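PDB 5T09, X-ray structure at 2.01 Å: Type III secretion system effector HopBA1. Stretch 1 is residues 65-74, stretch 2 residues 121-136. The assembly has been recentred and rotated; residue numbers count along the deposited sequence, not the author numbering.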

# COMPACT_ATOMS: atom_id res chain seq x y z
N ILE A 65 8.80 -1.54 -3.90
CA ILE A 65 8.23 -2.81 -3.43
C ILE A 65 8.85 -3.98 -4.19
O ILE A 65 9.19 -5.01 -3.60
CB ILE A 65 6.70 -2.78 -3.56
CG1 ILE A 65 6.13 -1.73 -2.59
CG2 ILE A 65 6.10 -4.15 -3.26
CD1 ILE A 65 4.63 -1.49 -2.72
N THR A 66 9.00 -3.84 -5.51
CA THR A 66 9.65 -4.88 -6.30
C THR A 66 11.01 -5.24 -5.73
O THR A 66 11.35 -6.42 -5.55
CB THR A 66 9.78 -4.43 -7.76
OG1 THR A 66 8.48 -4.25 -8.33
CG2 THR A 66 10.55 -5.46 -8.59
N GLU A 67 11.83 -4.22 -5.43
CA GLU A 67 13.19 -4.46 -4.96
C GLU A 67 13.22 -4.97 -3.52
O GLU A 67 14.23 -5.54 -3.10
CB GLU A 67 14.01 -3.18 -5.07
CG GLU A 67 14.09 -2.62 -6.49
CD GLU A 67 14.74 -1.25 -6.54
OE1 GLU A 67 15.26 -0.80 -5.50
OE2 GLU A 67 14.73 -0.63 -7.63
N SER A 68 12.15 -4.77 -2.76
CA SER A 68 12.09 -5.18 -1.36
C SER A 68 11.42 -6.53 -1.16
O SER A 68 11.45 -7.06 -0.04
CB SER A 68 11.34 -4.13 -0.53
OG SER A 68 11.94 -2.85 -0.66
N ALA A 69 10.81 -7.10 -2.21
CA ALA A 69 9.93 -8.26 -2.05
C ALA A 69 10.62 -9.38 -1.28
O ALA A 69 10.17 -9.79 -0.20
CB ALA A 69 9.47 -8.74 -3.42
N ALA A 70 11.72 -9.91 -1.83
CA ALA A 70 12.39 -11.04 -1.21
C ALA A 70 12.81 -10.72 0.22
O ALA A 70 12.60 -11.53 1.14
CB ALA A 70 13.60 -11.46 -2.05
N LYS A 71 13.40 -9.55 0.44
CA LYS A 71 13.83 -9.17 1.78
C LYS A 71 12.65 -9.02 2.72
O LYS A 71 12.73 -9.38 3.90
CB LYS A 71 14.65 -7.88 1.73
CG LYS A 71 16.03 -8.06 1.12
CD LYS A 71 16.80 -6.75 1.15
CE LYS A 71 18.13 -6.88 0.42
NZ LYS A 71 18.84 -5.57 0.37
N LEU A 72 11.53 -8.47 2.23
CA LEU A 72 10.34 -8.37 3.06
C LEU A 72 9.84 -9.74 3.49
O LEU A 72 9.49 -9.95 4.65
CB LEU A 72 9.24 -7.61 2.32
CG LEU A 72 9.44 -6.09 2.18
CD1 LEU A 72 8.42 -5.52 1.22
CD2 LEU A 72 9.35 -5.40 3.53
N LYS A 73 9.81 -10.70 2.55
CA LYS A 73 9.43 -12.06 2.90
C LYS A 73 10.33 -12.60 4.01
O LYS A 73 9.84 -13.18 4.99
CB LYS A 73 9.51 -12.96 1.66
CG LYS A 73 9.20 -14.43 1.92
CD LYS A 73 7.74 -14.63 2.30
CE LYS A 73 7.48 -16.05 2.75
NZ LYS A 73 6.04 -16.30 3.03
N ASN A 74 11.64 -12.43 3.87
CA ASN A 74 12.57 -12.92 4.88
C ASN A 74 12.36 -12.23 6.22
O ASN A 74 12.58 -12.83 7.27
CB ASN A 74 14.01 -12.73 4.40
CG ASN A 74 15.03 -13.15 5.44
OD1 ASN A 74 15.48 -12.34 6.25
ND2 ASN A 74 15.41 -14.42 5.42
N ASP A 121 2.44 -0.87 -15.38
CA ASP A 121 3.43 -1.92 -15.59
C ASP A 121 4.25 -2.17 -14.33
O ASP A 121 4.46 -3.32 -13.93
CB ASP A 121 4.35 -1.54 -16.76
CG ASP A 121 5.34 -2.63 -17.10
OD1 ASP A 121 6.44 -2.65 -16.50
OD2 ASP A 121 5.02 -3.48 -17.96
N LYS A 122 4.71 -1.10 -13.68
CA LYS A 122 5.52 -1.26 -12.47
C LYS A 122 4.68 -1.83 -11.33
O LYS A 122 5.18 -2.64 -10.53
CB LYS A 122 6.14 0.07 -12.06
CG LYS A 122 7.22 0.58 -13.02
CD LYS A 122 8.37 -0.41 -13.13
CE LYS A 122 9.60 0.21 -13.79
NZ LYS A 122 10.73 -0.76 -13.82
N VAL A 123 3.42 -1.41 -11.21
CA VAL A 123 2.54 -1.99 -10.20
C VAL A 123 2.41 -3.49 -10.44
O VAL A 123 2.51 -4.30 -9.51
CB VAL A 123 1.17 -1.30 -10.21
CG1 VAL A 123 0.18 -2.03 -9.29
CG2 VAL A 123 1.31 0.15 -9.78
N SER A 124 2.18 -3.89 -11.69
CA SER A 124 2.06 -5.31 -12.01
C SER A 124 3.34 -6.06 -11.68
O SER A 124 3.30 -7.16 -11.12
CB SER A 124 1.70 -5.48 -13.49
OG SER A 124 0.49 -4.80 -13.79
N GLU A 125 4.50 -5.48 -12.02
CA GLU A 125 5.77 -6.12 -11.67
C GLU A 125 5.89 -6.30 -10.16
O GLU A 125 6.38 -7.34 -9.69
CB GLU A 125 6.95 -5.31 -12.21
CG GLU A 125 8.29 -6.00 -12.02
CD GLU A 125 9.47 -5.13 -12.44
OE1 GLU A 125 9.34 -3.89 -12.43
OE2 GLU A 125 10.54 -5.70 -12.77
N ALA A 126 5.46 -5.30 -9.39
CA ALA A 126 5.58 -5.39 -7.93
C ALA A 126 4.70 -6.50 -7.37
O ALA A 126 5.13 -7.27 -6.50
CB ALA A 126 5.22 -4.05 -7.30
N LEU A 127 3.45 -6.60 -7.84
CA LEU A 127 2.58 -7.68 -7.39
C LEU A 127 3.17 -9.04 -7.75
O LEU A 127 3.19 -9.96 -6.92
CB LEU A 127 1.19 -7.51 -8.00
CG LEU A 127 0.46 -6.21 -7.68
CD1 LEU A 127 -0.91 -6.20 -8.33
CD2 LEU A 127 0.35 -6.00 -6.17
N CYS A 128 3.65 -9.18 -8.99
CA CYS A 128 4.26 -10.44 -9.39
C CYS A 128 5.50 -10.74 -8.57
O CYS A 128 5.69 -11.88 -8.11
CB CYS A 128 4.60 -10.39 -10.88
SG CYS A 128 3.16 -10.47 -11.97
N SER A 129 6.36 -9.74 -8.35
CA SER A 129 7.59 -9.96 -7.59
C SER A 129 7.28 -10.38 -6.16
O SER A 129 7.99 -11.20 -5.57
CB SER A 129 8.46 -8.71 -7.60
OG SER A 129 8.69 -8.27 -8.93
N ALA A 130 6.22 -9.82 -5.57
CA ALA A 130 5.79 -10.25 -4.25
C ALA A 130 5.28 -11.69 -4.29
O ALA A 130 5.66 -12.52 -3.46
CB ALA A 130 4.71 -9.32 -3.71
N HIS A 131 4.43 -12.00 -5.27
CA HIS A 131 3.89 -13.35 -5.39
C HIS A 131 5.00 -14.38 -5.50
O HIS A 131 5.04 -15.35 -4.73
CB HIS A 131 2.96 -13.43 -6.61
CG HIS A 131 2.36 -14.78 -6.81
ND1 HIS A 131 1.37 -15.28 -5.99
CD2 HIS A 131 2.60 -15.73 -7.74
CE1 HIS A 131 1.03 -16.49 -6.41
NE2 HIS A 131 1.76 -16.79 -7.47
N ARG A 132 5.91 -14.21 -6.46
CA ARG A 132 6.95 -15.21 -6.66
C ARG A 132 7.98 -15.22 -5.53
O ARG A 132 8.79 -16.16 -5.46
CB ARG A 132 7.64 -15.01 -8.01
CG ARG A 132 8.31 -13.66 -8.23
CD ARG A 132 8.93 -13.57 -9.63
NE ARG A 132 7.95 -13.79 -10.70
CZ ARG A 132 7.45 -12.84 -11.49
NH1 ARG A 132 7.82 -11.57 -11.37
NH2 ARG A 132 6.56 -13.16 -12.43
N ALA A 133 7.97 -14.22 -4.65
CA ALA A 133 8.81 -14.24 -3.46
C ALA A 133 8.18 -15.03 -2.32
O ALA A 133 8.78 -15.12 -1.24
CB ALA A 133 9.09 -12.81 -2.99
N GLY A 134 6.99 -15.60 -2.52
CA GLY A 134 6.31 -16.34 -1.48
C GLY A 134 5.32 -15.54 -0.66
O GLY A 134 4.87 -16.02 0.38
N ILE A 135 4.96 -14.33 -1.11
CA ILE A 135 4.02 -13.47 -0.40
C ILE A 135 2.65 -13.62 -1.05
O ILE A 135 2.51 -13.50 -2.27
CB ILE A 135 4.48 -12.00 -0.42
CG1 ILE A 135 5.82 -11.86 0.30
CG2 ILE A 135 3.43 -11.10 0.24
CD1 ILE A 135 6.45 -10.48 0.17
N TYR A 136 1.64 -13.88 -0.22
CA TYR A 136 0.26 -13.94 -0.70
C TYR A 136 -0.25 -12.54 -1.00
O TYR A 136 -0.29 -11.68 -0.11
CB TYR A 136 -0.61 -14.63 0.36
CG TYR A 136 -2.10 -14.64 0.07
CD1 TYR A 136 -2.58 -14.80 -1.22
CD2 TYR A 136 -3.02 -14.52 1.10
CE1 TYR A 136 -3.94 -14.82 -1.48
CE2 TYR A 136 -4.38 -14.54 0.86
CZ TYR A 136 -4.83 -14.68 -0.43
OH TYR A 136 -6.19 -14.70 -0.67

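Helices that run side by side can approach closely where the residues between them are small, and the contact between residues 65-74 and 121-136 of HopBA1 is a compact example. The two helices point the same way, their axes only 10° from parallel and 8.3 Å apart at closest approach. Alanine, serine and threonine supply much of the interface.

Walking along the first helix, Ile65 opens the contact with a modest apolar touch: its CG2 lies 4.1 Å from CB of Ala126. The next residue marks the tightest backbone approach in the register, the CA atoms of Thr66 and Ala126 being 4.4 Å apart. Such proximity leaves little room for side chains, and that of Thr66 fits as a knob into the hole formed by Lys122, Glu125, Ala126 and Ser129. Its OG1 comes within 3.1 Å of Ala126 CA, while its CG2 packs 3.4 Å from Ser129 OG. Although Thr66 OG1 is also 3.4 Å from Ala126 N, the angle is poor and no hydrogen bond forms; that amide is instead bonded to Lys122 O in its own helix, and the threonine hydroxyl finds a partner elsewhere in the structure. Ser129 likewise looks to its own helix, its OG donating to Glu125 O at 2.6 Å. This part of the interface is thus held by fit, without a hydrogen bond between the stretches.

Glu67 and Ser68 make no contact, and the interface resumes one turn on from Thr66. Ala69 directs its CB toward the second stretch, 3.6 Å from Ser129 O and 4.1 Å from Ala133 CB. A methyl group here packs directly against backbone as well as side chain. The carbonyl of Ala69 also contributes, with its O 3.8 Å from Ile135 CD1, even as it accepts the helical bond from Lys73 N. Ala70 adds a peripheral contact, its N lying 4.1 Å from Ala133 CB.

At Lys73 the character of the contact changes, because the second helix has given way to a Schellman turn. Gly134 adopts a positive phi of 94°, a conformation in which a CB would be jammed against the preceding carbonyl O; one would also lie tight against Lys73 CE, at 3.4 Å. The lysine chain passes over this turn, with CG 3.3 Å from Ala133 O and CD 3.9 Å from Ile135 CG1. Its NZ then donates to Gly134 O at 2.9 Å, the only hydrogen bond between the stretches. Close packing along the helices therefore ends in a polar clasp at the turn.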